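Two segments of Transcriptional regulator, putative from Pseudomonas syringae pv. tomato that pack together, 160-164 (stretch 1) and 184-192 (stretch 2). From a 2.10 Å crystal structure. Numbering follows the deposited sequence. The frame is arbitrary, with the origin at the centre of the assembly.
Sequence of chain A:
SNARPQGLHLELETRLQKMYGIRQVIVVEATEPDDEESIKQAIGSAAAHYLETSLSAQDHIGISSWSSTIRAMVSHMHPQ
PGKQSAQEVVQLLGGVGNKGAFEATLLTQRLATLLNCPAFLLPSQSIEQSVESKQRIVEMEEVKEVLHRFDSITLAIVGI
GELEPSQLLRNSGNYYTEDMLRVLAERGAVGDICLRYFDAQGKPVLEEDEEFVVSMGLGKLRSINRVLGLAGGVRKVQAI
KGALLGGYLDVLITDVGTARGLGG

Stretch 1 (160-164) IGELE
Stretch 2, residues 184-192: LAERGAVGD

How do the two backbones run past each other? They lie antiparallel as neighbouring strands, with Gly 161 opposite Asp 192 (CA to CA 5.1 Å) and Glu 162 opposite Gly 191 (CA to CA 4.3 Å). Stretch 1 is extended from Ile 160 (phi/psi -129/120) through Gly 161 (-92/146), Glu 162 (-95/147) and Leu 163 (-102/113), and phi then turns positive, 94°, at Glu 164. Stretch 2 begins with helical angles at Ala 185 (-50/-59), Glu 186 (-58/-24) and Arg 187 (-79/-39). Gly 188 follows at 160/-5, angles at which a CB would jam against the carbonyl of the preceding residue. The chain then passes through Ala 189 (-74/141) and Val 190 (-115/-21) to the nearly flat Gly 191 (-167/-178) and Asp 192 (-151/149). Within the turn, Leu 184 O accepts bonds from Gly 188 N at 3.0 Å and Ala 189 N at 3.2 Å.

Which bonds hold the register? Gly 161 and Asp 192 bond reciprocally: Gly 161 N donates to Asp 192 O at 2.9 Å (157° at the hydrogen), and Asp 192 N donates to Gly 161 O at 3.0 Å (148°). Glu 162 and Gly 191 form the next, non-hydrogen-bonded pair. Beyond them Leu 163 N donates to Val 190 O at 2.9 Å and 169°, a nearly straight bond that carries the pairing past the strand pair.

Why do glycines suit this crossing? An ideal CB on Gly 161 would stand 2.3 Å from Asp 192 OD1, since the Asp 192 side chain (chi1 81°, p; chi2 -85°) brings its end nearer stretch 1. Likewise, an ideal CB on Gly 191 would clash with Gly 161 O at 2.8 Å; as built, Gly 191 CA comes within 3.0 Å of Gly 161 O. The Glu 162 side chain (chi1 p, chi2 m, chi3 43°) projects from the opposite sheet face to Asp 192.

Where do apolar side chains meet? Leu 163 points toward stretch 2, with chi1 between wells at -141° and chi2 t. Its CD1 lies 3.8 Å from Leu 184 CB and 3.8 Å from Ala 189 CB, while its CD2 lies 3.9 Å from Ala 185 CB. These contacts shield hydrocarbon surface from water, and Leu 163 has the largest covered area of any residue here. Glu 164 (chi1 m, chi2 t, chi3 40°) adds a peripheral contact, its OE2 3.6 Å from Ala 185 CB. Val 190 (chi1 m) points away, joining the contact through its carbonyl.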

# COMPACT_ATOMS: atom_id res chain seq x y z
N ILE A 160 -3.25 -0.34 4.68
CA ILE A 160 -3.75 0.64 5.64
C ILE A 160 -4.05 -0.15 6.90
O ILE A 160 -4.83 -1.09 6.86
CB ILE A 160 -4.99 1.40 5.07
CG1 ILE A 160 -4.57 2.24 3.85
CG2 ILE A 160 -5.65 2.31 6.13
CD1 ILE A 160 -5.67 2.49 2.85
N GLY A 161 -3.38 0.18 8.01
CA GLY A 161 -3.65 -0.49 9.28
C GLY A 161 -4.70 0.23 10.12
O GLY A 161 -4.79 1.46 10.12
N GLU A 162 -5.50 -0.52 10.86
CA GLU A 162 -6.42 0.05 11.84
C GLU A 162 -5.79 0.08 13.25
O GLU A 162 -5.02 -0.81 13.59
CB GLU A 162 -7.75 -0.73 11.83
CG GLU A 162 -7.77 -2.11 12.56
CD GLU A 162 -7.14 -3.28 11.76
OE1 GLU A 162 -6.07 -3.10 11.13
OE2 GLU A 162 -7.73 -4.39 11.75
N LEU A 163 -6.13 1.10 14.05
CA LEU A 163 -5.78 1.14 15.49
C LEU A 163 -6.96 0.79 16.41
O LEU A 163 -7.90 1.57 16.54
CB LEU A 163 -5.20 2.50 15.89
CG LEU A 163 -4.04 2.46 16.89
CD1 LEU A 163 -3.44 3.83 17.03
CD2 LEU A 163 -4.44 1.93 18.27
N GLU A 164 -6.83 -0.36 17.08
CA GLU A 164 -7.88 -1.02 17.87
C GLU A 164 -8.57 -2.04 16.98
O GLU A 164 -7.91 -2.93 16.43
CB GLU A 164 -8.94 -0.06 18.44
CG GLU A 164 -8.47 0.94 19.49
CD GLU A 164 -9.52 2.01 19.77
OE1 GLU A 164 -10.73 1.69 19.83
OE2 GLU A 164 -9.12 3.19 19.94
N LEU A 184 -1.20 6.18 21.24
CA LEU A 184 -1.63 6.91 20.05
C LEU A 184 -3.15 7.08 19.97
O LEU A 184 -3.63 8.18 19.72
CB LEU A 184 -1.07 6.24 18.79
CG LEU A 184 0.37 6.64 18.44
CD1 LEU A 184 1.20 5.45 17.97
CD2 LEU A 184 0.41 7.77 17.42
N ALA A 185 -3.88 5.99 20.23
CA ALA A 185 -5.34 5.99 20.18
C ALA A 185 -5.97 7.14 20.98
O ALA A 185 -6.67 7.99 20.43
CB ALA A 185 -5.88 4.63 20.66
N GLU A 186 -5.67 7.16 22.28
CA GLU A 186 -6.14 8.21 23.18
C GLU A 186 -5.72 9.61 22.75
O GLU A 186 -6.36 10.60 23.10
CB GLU A 186 -5.67 7.93 24.61
CG GLU A 186 -6.25 6.65 25.22
CD GLU A 186 -5.56 6.29 26.57
OE1 GLU A 186 -4.39 6.80 26.89
OE2 GLU A 186 -6.19 5.49 27.32
N ARG A 187 -4.64 9.70 21.98
CA ARG A 187 -4.21 11.01 21.51
C ARG A 187 -5.06 11.47 20.32
O ARG A 187 -5.43 12.64 20.26
CB ARG A 187 -2.69 11.11 21.27
CG ARG A 187 -2.10 12.40 21.89
CD ARG A 187 -0.57 12.45 21.92
NE ARG A 187 -0.01 12.75 20.61
CZ ARG A 187 1.21 13.26 20.41
NH1 ARG A 187 1.63 13.50 19.17
NH2 ARG A 187 2.02 13.54 21.43
N GLY A 188 -5.40 10.53 19.41
CA GLY A 188 -6.36 10.77 18.33
C GLY A 188 -6.32 9.82 17.12
O GLY A 188 -7.16 9.92 16.23
N ALA A 189 -5.36 8.90 17.09
CA ALA A 189 -5.14 8.04 15.91
C ALA A 189 -6.19 6.95 15.72
O ALA A 189 -6.63 6.34 16.70
CB ALA A 189 -3.75 7.44 15.93
N VAL A 190 -6.56 6.73 14.45
CA VAL A 190 -7.50 5.68 14.04
C VAL A 190 -6.82 4.63 13.16
O VAL A 190 -7.31 3.52 13.02
CB VAL A 190 -8.77 6.23 13.26
CG1 VAL A 190 -9.51 7.30 14.04
CG2 VAL A 190 -8.41 6.71 11.83
N GLY A 191 -5.69 4.99 12.55
CA GLY A 191 -5.03 4.10 11.58
C GLY A 191 -3.62 4.55 11.23
O GLY A 191 -3.13 5.55 11.76
N ASP A 192 -2.98 3.82 10.32
CA ASP A 192 -1.61 4.13 9.91
C ASP A 192 -1.37 3.69 8.49
O ASP A 192 -1.97 2.72 8.00
CB ASP A 192 -0.59 3.46 10.84
CG ASP A 192 -0.35 1.98 10.48
OD1 ASP A 192 -1.11 1.11 10.95
OD2 ASP A 192 0.62 1.67 9.77